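Local coordinates for designed helical repeat protein (Synthetic construct, PDB 5CWG) that has no known natural function, being a computationally designed protein of repeated helices made to explore which repeat architectures can be built, at residues E18-K21 with D26-E29; R35-L40 with A83-F88; E115-A120 with Y125-A130. All coordinates share one frame; numbering follows the deposited sequence. Where two conformers were deposited one is given.

Contact 1: residues E18-K21 with D26-E29; sequences ENAK and DTEE
With a chi1 of 56°, T27 sets OG1 between its own backbone N and carbonyl carbon and swings CG2 beside the backbone N, from where the methyl reaches the turn of helix at A20 and K21. K21 answers with a chi1 of -170°: its CG lies anti to the backbone N, the rest of the chain runs on fully extended, and its ammonium end runs off from T27, so that the base of the side chain does the touching. The T27 CG2 methyl rests 3.9 Å from K21 N and 4.0 Å from K21 CB. Beside it, A20 CB points at the incoming chain and stands 4.2 Å from D26 O and 4.3 Å from T27 CG2. The two segments belong to a helix-loop-helix hairpin, the end of helix 3-23 meeting the start of helix 27-47 across a short loop. D26 is the N-cap of the second helix: its OD1 accepts from E29 N at 2.9 Å through the anti lone pair, in a nearly straight bond (165°). No hydrogen bond crosses between the segments, and the 120 Å² they bury comes chiefly from T27 and A20. On the first helix N19 faces elsewhere, touching V67, E68 and Q71 of helix 53-73.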
loop_
_atom_site.group_PDB
_atom_site.type_symbol
_atom_site.label_atom_id
_atom_site.label_comp_id
_atom_site.label_asym_id
_atom_site.label_seq_id
_atom_site.Cartn_x
_atom_site.Cartn_y
_atom_site.Cartn_z
ATOM N N GLU A 18 -8.896 0.005 19.321
ATOM C CA GLU A 18 -7.989 0.083 20.460
ATOM C C GLU A 18 -7.035 1.269 20.292
ATOM O O GLU A 18 -6.727 1.970 21.250
ATOM C CB GLU A 18 -7.239 -1.239 20.617
ATOM C CG GLU A 18 -8.128 -2.345 21.185
ATOM C CD GLU A 18 -7.532 -3.750 21.100
ATOM O OE1 GLU A 18 -8.087 -4.647 21.768
ATOM O OE2 GLU A 18 -6.538 -3.972 20.373
ATOM N N ASN A 19 -6.581 1.511 19.072
ATOM C CA ASN A 19 -5.678 2.619 18.821
ATOM C C ASN A 19 -6.371 3.957 18.983
ATOM O O ASN A 19 -5.787 4.905 19.523
ATOM C CB ASN A 19 -4.997 2.478 17.463
ATOM C CG ASN A 19 -3.787 1.566 17.527
ATOM O OD1 ASN A 19 -2.683 2.014 17.833
ATOM N ND2 ASN A 19 -3.994 0.293 17.259
ATOM N N ALA A 20 -7.613 4.035 18.535
ATOM C CA ALA A 20 -8.385 5.253 18.745
ATOM C C ALA A 20 -8.580 5.494 20.250
ATOM O O ALA A 20 -8.386 6.600 20.735
ATOM C CB ALA A 20 -9.719 5.151 18.048
ATOM N N LYS A 21 -8.937 4.455 20.983
ATOM C CA LYS A 21 -9.141 4.565 22.420
ATOM C C LYS A 21 -7.854 5.032 23.122
ATOM O O LYS A 21 -7.903 5.852 24.034
ATOM C CB LYS A 21 -9.594 3.204 22.994
ATOM C CG LYS A 21 -10.074 3.251 24.431
ATOM C CD LYS A 21 -10.522 1.876 24.937
ATOM C CE LYS A 21 -10.993 1.938 26.394
ATOM N NZ LYS A 21 -11.444 0.605 26.913
ATOM N N ASP A 26 -12.307 9.263 18.473
ATOM C CA ASP A 26 -13.654 8.728 18.620
ATOM C C ASP A 26 -13.725 7.252 18.230
ATOM O O ASP A 26 -13.376 6.880 17.102
ATOM C CB ASP A 26 -14.631 9.497 17.739
ATOM C CG ASP A 26 -16.053 9.195 18.090
ATOM O OD1 ASP A 26 -16.577 8.218 17.561
ATOM O OD2 ASP A 26 -16.638 9.909 18.930
ATOM N N THR A 27 -14.180 6.404 19.142
ATOM C CA THR A 27 -14.144 4.964 18.906
ATOM C C THR A 27 -15.274 4.465 18.013
ATOM O O THR A 27 -15.103 3.461 17.343
ATOM C CB THR A 27 -14.116 4.139 20.216
ATOM O OG1 THR A 27 -15.239 4.491 21.021
ATOM C CG2 THR A 27 -12.816 4.368 20.985
ATOM N N GLU A 28 -16.425 5.133 18.031
ATOM C CA GLU A 28 -17.515 4.770 17.115
ATOM C C GLU A 28 -17.122 5.091 15.690
ATOM O O GLU A 28 -17.346 4.288 14.784
ATOM C CB GLU A 28 -18.805 5.474 17.509
ATOM C CG GLU A 28 -19.435 4.898 18.771
ATOM C CD GLU A 28 -20.795 5.508 19.075
ATOM O OE1 GLU A 28 -21.373 6.163 18.178
ATOM O OE2 GLU A 28 -21.275 5.339 20.216
ATOM N N GLU A 29 -16.481 6.234 15.486
ATOM C CA GLU A 29 -15.957 6.589 14.173
ATOM C C GLU A 29 -14.916 5.571 13.726
ATOM O O GLU A 29 -14.893 5.145 12.574
ATOM C CB GLU A 29 -15.371 8.016 14.170
ATOM C CG GLU A 29 -14.832 8.408 12.807
ATOM C CD GLU A 29 -14.078 9.720 12.765
ATOM O OE1 GLU A 29 -14.052 10.456 13.772
ATOM O OE2 GLU A 29 -13.504 10.032 11.703
#

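Contact 2: residues R35-L40 with A83-F88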
loop_
_atom_site.group_PDB
_atom_site.type_symbol
_atom_site.label_atom_id
_atom_site.label_comp_id
_atom_site.label_asym_id
_atom_site.label_seq_id
_atom_site.Cartn_x
_atom_site.Cartn_y
_atom_site.Cartn_z
ATOM N N ARG A 35 -14.501 -0.971 9.527
ATOM C CA ARG A 35 -15.432 -1.763 8.727
ATOM C C ARG A 35 -15.448 -1.334 7.274
ATOM O O ARG A 35 -15.404 -2.171 6.385
ATOM C CB ARG A 35 -16.819 -1.697 9.345
ATOM C CG ARG A 35 -16.930 -2.418 10.658
ATOM C CD ARG A 35 -18.219 -2.151 11.415
ATOM N NE ARG A 35 -18.344 -3.030 12.576
ATOM C CZ ARG A 35 -19.233 -2.896 13.547
ATOM N NH1 ARG A 35 -20.073 -1.869 13.559
ATOM N NH2 ARG A 35 -19.240 -3.775 14.536
ATOM N N GLU A 36 -15.495 -0.034 7.046
ATOM C CA GLU A 36 -15.519 0.460 5.683
ATOM C C GLU A 36 -14.178 0.241 4.986
ATOM O O GLU A 36 -14.133 -0.095 3.786
ATOM C CB GLU A 36 -15.953 1.927 5.664
ATOM C CG GLU A 36 -17.420 2.059 6.049
ATOM C CD GLU A 36 -17.971 3.470 5.946
ATOM O OE1 GLU A 36 -17.188 4.439 5.962
ATOM O OE2 GLU A 36 -19.199 3.598 5.871
ATOM N N ALA A 37 -13.076 0.353 5.730
ATOM C CA ALA A 37 -11.764 0.092 5.175
ATOM C C ALA A 37 -11.661 -1.377 4.745
ATOM O O ALA A 37 -11.143 -1.689 3.674
ATOM C CB ALA A 37 -10.678 0.413 6.185
ATOM N N PHE A 38 -12.159 -2.267 5.599
ATOM C CA PHE A 38 -12.132 -3.688 5.277
ATOM C C PHE A 38 -12.902 -3.974 3.993
ATOM O O PHE A 38 -12.426 -4.688 3.105
ATOM C CB PHE A 38 -12.673 -4.533 6.429
ATOM C CG PHE A 38 -12.607 -5.991 6.123
ATOM C CD1 PHE A 38 -13.660 -6.652 5.502
ATOM C CD2 PHE A 38 -11.466 -6.708 6.405
ATOM C CE1 PHE A 38 -13.561 -7.987 5.153
ATOM C CE2 PHE A 38 -11.380 -8.023 6.080
ATOM C CZ PHE A 38 -12.423 -8.663 5.452
ATOM N N GLU A 39 -14.102 -3.432 3.886
ATOM C CA GLU A 39 -14.907 -3.707 2.711
ATOM C C GLU A 39 -14.262 -3.139 1.465
ATOM O O GLU A 39 -14.299 -3.774 0.404
ATOM C CB GLU A 39 -16.316 -3.180 2.892
ATOM C CG GLU A 39 -17.038 -3.896 3.982
ATOM C CD GLU A 39 -17.054 -5.421 3.810
ATOM O OE1 GLU A 39 -17.063 -5.924 2.657
ATOM O OE2 GLU A 39 -17.077 -6.125 4.827
ATOM N N LEU A 40 -13.674 -1.951 1.589
ATOM C CA LEU A 40 -13.001 -1.341 0.448
ATOM C C LEU A 40 -11.904 -2.263 -0.085
ATOM O O LEU A 40 -11.810 -2.505 -1.284
ATOM C CB LEU A 40 -12.403 0.015 0.847
ATOM C CG LEU A 40 -11.939 0.852 -0.359
ATOM C CD1 LEU A 40 -13.103 1.607 -1.013
ATOM C CD2 LEU A 40 -10.869 1.834 0.076
ATOM N N ALA A 83 -7.039 6.050 4.644
ATOM C CA ALA A 83 -6.015 6.328 3.659
ATOM C C ALA A 83 -5.235 5.064 3.271
ATOM O O ALA A 83 -4.851 4.875 2.092
ATOM C CB ALA A 83 -5.066 7.423 4.160
ATOM N N ALA A 84 -4.904 4.243 4.261
ATOM C CA ALA A 84 -4.220 2.982 3.978
ATOM C C ALA A 84 -5.062 2.083 3.066
ATOM O O ALA A 84 -4.546 1.460 2.144
ATOM C CB ALA A 84 -3.860 2.281 5.270
ATOM N N ALA A 85 -6.351 1.996 3.365
ATOM C CA ALA A 85 -7.268 1.173 2.559
ATOM C C ALA A 85 -7.348 1.686 1.127
ATOM O O ALA A 85 -7.316 0.898 0.197
ATOM C CB ALA A 85 -8.625 1.141 3.216
ATOM N N GLU A 86 -7.432 3.005 0.966
ATOM C CA GLU A 86 -7.460 3.594 -0.369
ATOM C C GLU A 86 -6.175 3.299 -1.132
ATOM O O GLU A 86 -6.212 3.069 -2.347
ATOM C CB GLU A 86 -7.676 5.109 -0.275
ATOM C CG GLU A 86 -9.041 5.526 0.238
ATOM C CD GLU A 86 -10.168 5.503 -0.766
ATOM O OE1 GLU A 86 -10.001 4.943 -1.867
ATOM O OE2 GLU A 86 -11.266 6.013 -0.423
ATOM N N ALA A 87 -5.039 3.261 -0.437
ATOM C CA ALA A 87 -3.781 2.965 -1.089
ATOM C C ALA A 87 -3.773 1.523 -1.631
ATOM O O ALA A 87 -3.347 1.267 -2.756
ATOM C CB ALA A 87 -2.624 3.153 -0.142
ATOM N N PHE A 88 -4.251 0.581 -0.822
ATOM C CA PHE A 88 -4.371 -0.782 -1.298
ATOM C C PHE A 88 -5.290 -0.850 -2.517
ATOM O O PHE A 88 -5.028 -1.566 -3.470
ATOM C CB PHE A 88 -4.855 -1.721 -0.200
ATOM C CG PHE A 88 -5.095 -3.108 -0.714
ATOM C CD1 PHE A 88 -4.049 -4.026 -0.847
ATOM C CD2 PHE A 88 -6.345 -3.488 -1.146
ATOM C CE1 PHE A 88 -4.276 -5.268 -1.374
ATOM C CE2 PHE A 88 -6.550 -4.747 -1.716
ATOM C CZ PHE A 88 -5.535 -5.621 -1.799
#
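A37 CB and A85 CB meet methyl to methyl at 3.7 Å, at the place where the two backbones come nearest, their CA atoms 5.3 Å apart. One turn further on, L40 extends the contact with a single branch. Its CD2 lies 3.7 Å from both A85 O and E86 N, over the peptide that joins these residues, and 3.9 Å from A85 CB. The first torsion carries L40 CG away from its backbone N, and chi2 of 82° then turns CD2 toward the other helix. The carboxylate end of E86 reaches the same methyl: CB starts out away from the partner, but a bend at chi2 (-80°) folds the carboxylate back until OE1 is 3.8 Å from L40 CD2, a van der Waals contact at the exposed margin.

The segments lie on helices 27-47 and 77-98 of this helical repeat protein, a side-by-side pair separated in the chain by helix 53-73. The axes of segments 35-40 and 83-88 run in the same direction, 5° apart, and approach to 8.9 Å. Small alanine side chains at the nearest point are consistent with that spacing. Outside this first shell, V41 of helix 27-47 also touches A85, and the salt bridge of E36 OE1 to R82 NH2 joins the same two helices. F38, whose CB is directed away from 83-88, packs on L8 and L12 of helix 3-23 and I60 of helix 53-73.

Contact 3: residues E115-A120 with Y125-A130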
loop_
_atom_site.group_PDB
_atom_site.type_symbol
_atom_site.label_atom_id
_atom_site.label_comp_id
_atom_site.label_asym_id
_atom_site.label_seq_id
_atom_site.Cartn_x
_atom_site.Cartn_y
_atom_site.Cartn_z
ATOM N N GLU A 115 6.281 1.263 3.703
ATOM C CA GLU A 115 7.547 1.919 3.969
ATOM C C GLU A 115 7.492 3.422 3.662
ATOM O O GLU A 115 7.982 4.261 4.443
ATOM C CB GLU A 115 8.649 1.211 3.202
ATOM C CG GLU A 115 8.879 -0.193 3.756
ATOM C CD GLU A 115 9.755 -1.081 2.903
ATOM O OE1 GLU A 115 9.980 -0.817 1.706
ATOM O OE2 GLU A 115 10.235 -2.088 3.469
ATOM N N VAL A 116 6.884 3.795 2.538
ATOM C CA VAL A 116 6.791 5.199 2.156
ATOM C C VAL A 116 5.867 5.949 3.139
ATOM O O VAL A 116 6.177 7.060 3.581
ATOM C CB VAL A 116 6.328 5.332 0.687
ATOM C CG1 VAL A 116 6.019 6.770 0.312
ATOM C CG2 VAL A 116 7.404 4.783 -0.249
ATOM N N VAL A 117 4.753 5.346 3.517
ATOM C CA VAL A 117 3.844 5.974 4.459
ATOM C C VAL A 117 4.468 6.104 5.843
ATOM O O VAL A 117 4.343 7.132 6.472
ATOM C CB VAL A 117 2.490 5.235 4.518
ATOM C CG1 VAL A 117 1.638 5.745 5.668
ATOM C CG2 VAL A 117 1.753 5.397 3.178
ATOM N N GLU A 118 5.168 5.074 6.304
ATOM C CA GLU A 118 5.794 5.131 7.627
ATOM C C GLU A 118 6.797 6.268 7.663
ATOM O O GLU A 118 6.881 7.025 8.645
ATOM C CB GLU A 118 6.498 3.834 7.962
ATOM C CG GLU A 118 7.296 3.886 9.270
ATOM C CD GLU A 118 7.705 2.530 9.771
ATOM O OE1 GLU A 118 8.901 2.357 10.075
ATOM O OE2 GLU A 118 6.828 1.651 9.891
ATOM N N ASN A 119 7.574 6.397 6.599
ATOM C CA ASN A 119 8.522 7.492 6.506
ATOM C C ASN A 119 7.800 8.834 6.622
ATOM O O ASN A 119 8.221 9.723 7.368
ATOM C CB ASN A 119 9.326 7.437 5.216
ATOM C CG ASN A 119 10.353 8.523 5.156
ATOM O OD1 ASN A 119 11.419 8.407 5.769
ATOM N ND2 ASN A 119 10.039 9.603 4.459
ATOM N N ALA A 120 6.726 9.006 5.862
ATOM C CA ALA A 120 5.976 10.248 5.876
ATOM C C ALA A 120 5.468 10.546 7.279
ATOM O O ALA A 120 5.526 11.694 7.735
ATOM C CB ALA A 120 4.824 10.198 4.890
ATOM N N TYR A 125 4.592 14.357 7.440
ATOM C CA TYR A 125 3.991 14.674 6.147
ATOM C C TYR A 125 2.623 13.982 6.006
ATOM O O TYR A 125 2.240 13.149 6.803
ATOM C CB TYR A 125 4.921 14.199 5.033
ATOM C CG TYR A 125 6.320 14.814 5.015
ATOM C CD1 TYR A 125 6.585 16.057 5.566
ATOM C CD2 TYR A 125 7.373 14.138 4.424
ATOM C CE1 TYR A 125 7.852 16.605 5.523
ATOM C CE2 TYR A 125 8.663 14.675 4.405
ATOM C CZ TYR A 125 8.888 15.905 4.949
ATOM O OH TYR A 125 10.160 16.448 4.907
ATOM N N ASP A 126 1.873 14.373 4.985
ATOM C CA ASP A 126 0.538 13.814 4.782
ATOM C C ASP A 126 0.577 12.351 4.329
ATOM O O ASP A 126 1.324 11.972 3.430
ATOM C CB ASP A 126 -0.231 14.639 3.766
ATOM C CG ASP A 126 -1.637 14.115 3.540
ATOM O OD1 ASP A 126 -2.489 14.254 4.450
ATOM O OD2 ASP A 126 -1.893 13.576 2.450
ATOM N N ILE A 127 -0.252 11.532 4.967
ATOM C CA ILE A 127 -0.309 10.109 4.651
ATOM C C ILE A 127 -0.784 9.837 3.222
ATOM O O ILE A 127 -0.171 9.062 2.514
ATOM C CB ILE A 127 -1.234 9.373 5.643
ATOM C CG1 ILE A 127 -0.626 9.365 7.047
ATOM C CG2 ILE A 127 -1.548 7.945 5.183
ATOM C CD1 ILE A 127 -1.568 8.861 8.096
ATOM N N SER A 128 -1.880 10.467 2.823
ATOM C CA SER A 128 -2.437 10.231 1.489
ATOM C C SER A 128 -1.470 10.609 0.381
ATOM O O SER A 128 -1.339 9.887 -0.598
ATOM C CB SER A 128 -3.748 10.985 1.305
ATOM O OG SER A 128 -4.733 10.479 2.177
ATOM N N GLU A 129 -0.812 11.747 0.527
ATOM C CA GLU A 129 0.169 12.190 -0.459
ATOM C C GLU A 129 1.291 11.153 -0.632
ATOM O O GLU A 129 1.705 10.832 -1.744
ATOM C CB GLU A 129 0.731 13.516 -0.025
ATOM C CG GLU A 129 1.634 14.207 -1.003
ATOM C CD GLU A 129 2.184 15.504 -0.427
ATOM O OE1 GLU A 129 2.369 16.467 -1.193
ATOM O OE2 GLU A 129 2.440 15.553 0.796
ATOM N N ALA A 130 1.797 10.640 0.482
ATOM C CA ALA A 130 2.864 9.657 0.444
ATOM C C ALA A 130 2.353 8.349 -0.165
ATOM O O ALA A 130 3.034 7.703 -0.968
ATOM C CB ALA A 130 3.411 9.441 1.856
#
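A helix-loop-helix hairpin brings the end of helix 103-123 against the start of helix 127-148, where the methyls A120 CB and A130 CB stand 3.4 Å apart, closer than usual van der Waals contact for two carbons. Across the loop, Y125 N donates to A120 O at 2.8 Å; the N-H...O angle is 160° and the donor is tilted 31° from the carbonyl plane. Alongside this bond Y125 CB sits 4.0 Å from A120 CB. The second helix of the hairpin is begun by D126, the N-cap, whose OD2 receives E129 N at 2.9 Å on its anti side, the donor standing somewhat out of the carboxylate plane. Deeper between the helices, V116 CG1, anti to its own backbone N (chi1 171°), approaches A130 O at 3.4 Å. V117 sends its CG1 to the CG2 branch of I127, 3.9 Å away, the two side chains lying at a slant to each other. A120 and A130 contribute the largest shares of the 329 Å² buried by the segments. Around them, Y75 OH hydrogen-bonds Y125 O, V117 packs on V66 of helix 53-73, and V116 touches I177 at the beginning of helix 177-195.

Overall arrangement
Contacts 1 and 3 each join the helices of one hairpin at its loop, whereas contact 2 joins helices 27-47 and 77-98, which are separated in the chain by helix 53-73. Contacts 1 and 2 share helix 27-47; their centres are 16 Å apart and their nearest atoms about 7 Å, without touching. Contacts 2 and 3 also have centres 16 Å apart but do touch: A83 CB lies 3.7 Å from S128 OG and 3.7 Å from I127 CG2, carrying the packing from helix 77-98 to helix 127-148. Contact 1 is peripheral, 22 Å from the chain centre, against 10 Å for the other two. Bound small molecules near E86 and D126 probably come from the crystallisation liquor.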